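Local coordinates for protein starch synthase I (Hordeum vulgare, PDB 4HLN) that belongs to the plant starch synthases, enzymes of the glycosyltransferase group built from two Rossmann-like domains, at residues T606-T610 with W611-A615. Residues are numbered along the deposited sequence; the frame is centred on the assembly and turned at random.
Sequences TKDHT and WDHAA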
ATOM      1  N   THR A 606      10.672  13.959  13.568  1.00 62.12           N
ATOM      2  CA  THR A 606      12.049  13.774  13.132  1.00 66.66           C
ATOM      3  C   THR A 606      12.222  12.565  12.208  1.00 65.01           C
ATOM      4  O   THR A 606      13.196  12.515  11.471  1.00 62.58           O
ATOM      5  CB  THR A 606      13.047  13.711  14.308  1.00 65.42           C
ATOM      6  OG1 THR A 606      12.550  12.820  15.306  1.00 72.31           O
ATOM      7  CG2 THR A 606      13.238  15.088  14.928  1.00 53.85           C
ATOM      8  N   LYS A 607      11.276  11.617  12.235  1.00 62.44           N
ATOM      9  CA  LYS A 607      11.283  10.472  11.308  1.00 52.78           C
ATOM     10  C   LYS A 607      11.288  10.912   9.842  1.00 63.12           C
ATOM     11  O   LYS A 607      10.698  11.936   9.486  1.00 69.39           O
ATOM     12  CB  LYS A 607      10.096   9.525  11.547  1.00 48.40           C
ATOM     13  CG  LYS A 607      10.326   8.442  12.609  1.00 59.64           C
ATOM     14  CD  LYS A 607       9.946   7.020  12.116  1.00 64.52           C
ATOM     15  CE  LYS A 607      10.766   6.582  10.867  1.00111.79           C
ATOM     16  NZ  LYS A 607      12.269   6.536  11.024  1.00102.30           N
ATOM     17  N   ASP A 608      11.963  10.133   8.999  1.00 68.08           N
ATOM     18  CA  ASP A 608      11.988  10.397   7.564  1.00 64.13           C
ATOM     19  C   ASP A 608      10.823   9.666   6.905  1.00 61.94           C
ATOM     20  O   ASP A 608      10.750   8.439   6.948  1.00 58.63           O
ATOM     21  CB  ASP A 608      13.317   9.944   6.949  1.00 60.72           C
ATOM     22  CG  ASP A 608      13.454  10.337   5.475  1.00 70.13           C
ATOM     23  OD1 ASP A 608      14.574  10.248   4.933  1.00 79.22           O
ATOM     24  OD2 ASP A 608      12.449  10.732   4.853  1.00 69.95           O
ATOM     25  N   HIS A 609       9.911  10.428   6.311  1.00 52.73           N
ATOM     26  CA  HIS A 609       8.724   9.858   5.691  1.00 55.99           C
ATOM     27  C   HIS A 609       8.748  10.081   4.188  1.00 51.88           C
ATOM     28  O   HIS A 609       7.709  10.035   3.524  1.00 56.70           O
ATOM     29  CB  HIS A 609       7.454  10.503   6.255  1.00 65.74           C
ATOM     30  CG  HIS A 609       7.359  10.471   7.748  1.00 69.69           C
ATOM     31  ND1 HIS A 609       7.193   9.299   8.459  1.00 74.30           N
ATOM     32  CD2 HIS A 609       7.384  11.472   8.662  1.00 60.79           C
ATOM     33  CE1 HIS A 609       7.136   9.583   9.750  1.00 77.46           C
ATOM     34  NE2 HIS A 609       7.250  10.893   9.899  1.00 66.21           N
ATOM     35  N   THR A 610       9.929  10.342   3.652  1.00 42.36           N
ATOM     36  CA  THR A 610      10.051  10.585   2.222  1.00 49.35           C
ATOM     37  C   THR A 610      10.082   9.285   1.458  1.00 46.46           C
ATOM     38  O   THR A 610      10.200   8.202   2.025  1.00 51.12           O
ATOM     39  CB  THR A 610      11.326  11.377   1.866  1.00 50.47           C
ATOM     40  OG1 THR A 610      12.482  10.534   2.002  1.00 45.40           O
ATOM     41  CG2 THR A 610      11.459  12.584   2.774  1.00 35.18           C
ATOM     42  N   TRP A 611       9.980   9.414   0.149  1.00 49.89           N
ATOM     43  CA  TRP A 611      10.143   8.287  -0.737  1.00 47.99           C
ATOM     44  C   TRP A 611      11.584   7.794  -0.804  1.00 51.89           C
ATOM     45  O   TRP A 611      11.825   6.613  -1.030  1.00 62.45           O
ATOM     46  CB  TRP A 611       9.614   8.646  -2.119  1.00 41.90           C
ATOM     47  CG  TRP A 611       8.129   8.582  -2.152  1.00 56.34           C
ATOM     48  CD1 TRP A 611       7.263   9.631  -2.119  1.00 52.02           C
ATOM     49  CD2 TRP A 611       7.325   7.395  -2.185  1.00 58.51           C
ATOM     50  NE1 TRP A 611       5.971   9.174  -2.160  1.00 49.98           N
ATOM     51  CE2 TRP A 611       5.978   7.806  -2.187  1.00 49.14           C
ATOM     52  CE3 TRP A 611       7.616   6.023  -2.229  1.00 55.89           C
ATOM     53  CZ2 TRP A 611       4.918   6.902  -2.225  1.00 56.25           C
ATOM     54  CZ3 TRP A 611       6.567   5.126  -2.262  1.00 54.42           C
ATOM     55  CH2 TRP A 611       5.229   5.570  -2.263  1.00 56.52           C
ATOM     56  N   ASP A 612      12.544   8.689  -0.610  1.00 46.76           N
ATOM     57  CA  ASP A 612      13.937   8.261  -0.571  1.00 53.57           C
ATOM     58  C   ASP A 612      14.121   7.251   0.536  1.00 55.94           C
ATOM     59  O   ASP A 612      14.767   6.215   0.351  1.00 59.57           O
ATOM     60  CB  ASP A 612      14.888   9.438  -0.357  1.00 50.21           C
ATOM     61  CG  ASP A 612      15.466   9.954  -1.654  1.00 73.16           C
ATOM     62  OD1 ASP A 612      15.673   9.138  -2.586  1.00 69.20           O
ATOM     63  OD2 ASP A 612      15.706  11.181  -1.744  1.00 90.48           O
ATOM     64  N   HIS A 613      13.554   7.560   1.693  1.00 46.94           N
ATOM     65  CA  HIS A 613      13.702   6.679   2.823  1.00 54.05           C
ATOM     66  C   HIS A 613      13.017   5.365   2.479  1.00 62.27           C
ATOM     67  O   HIS A 613      13.533   4.285   2.765  1.00 59.10           O
ATOM     68  CB  HIS A 613      13.089   7.305   4.063  1.00 62.30           C
ATOM     69  CG  HIS A 613      13.270   6.483   5.297  1.00 77.36           C
ATOM     70  ND1 HIS A 613      12.359   5.527   5.692  1.00 84.56           N
ATOM     71  CD2 HIS A 613      14.264   6.465   6.218  1.00 80.74           C
ATOM     72  CE1 HIS A 613      12.778   4.960   6.809  1.00 89.49           C
ATOM     73  NE2 HIS A 613      13.929   5.512   7.151  1.00 89.12           N
ATOM     74  N   ALA A 614      11.858   5.468   1.841  1.00 56.54           N
ATOM     75  CA  ALA A 614      11.111   4.289   1.455  1.00 48.66           C
ATOM     76  C   ALA A 614      11.896   3.435   0.459  1.00 46.45           C
ATOM     77  O   ALA A 614      11.998   2.218   0.621  1.00 50.86           O
ATOM     78  CB  ALA A 614       9.767   4.694   0.876  1.00 45.16           C
ATOM     79  N   ALA A 615      12.447   4.072  -0.575  1.00 38.98           N
ATOM     80  CA  ALA A 615      13.195   3.350  -1.606  1.00 43.91           C
ATOM     81  C   ALA A 615      14.443   2.690  -1.020  1.00 54.54           C
ATOM     82  O   ALA A 615      14.842   1.606  -1.437  1.00 57.05           O
ATOM     83  CB  ALA A 615      13.565   4.268  -2.738  1.00 40.39           C
TER
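The imidazole of His613 carries the backbone carbonyl of Asp608 over one face: Asp608 O sits 3.5 Å above the ring plane, displaced toward the rim. Lys607 NZ approaches the same ring obliquely, 4.3 Å from His613 NE2. The Asp608 carboxylate runs past the imidazole the other way, its plane turned 46° from the ring, and Asp608 CG lies 3.4 Å from His613 CB. With CG anti to the backbone N (chi1 -177°), His613 swings its ring back along the incoming chain and beneath that carbonyl.

Asp608 OD2 takes two donors, Thr610 N at 2.8 Å, from nearly straight beyond the oxygen, and Thr610 OG1, on the syn side. The first closes an Asx turn; the second, with the bond from His613 N, sets how the threonine hydroxyl is turned. Having given its proton to Asp608, Thr610 OG1 accepts from His613 N at 3.2 Å, while Ala614 N reaches Thr610 O and begins the helical ladder. In the first turn itself, Asp612 forms a salt bridge with Arg157, and the Trp611 side chain packs on Ala153 of helix 150-156. Thr610 is thus a classic N-cap of helix 611-627, braced by an Asx turn in the short loop that follows helix 594-606.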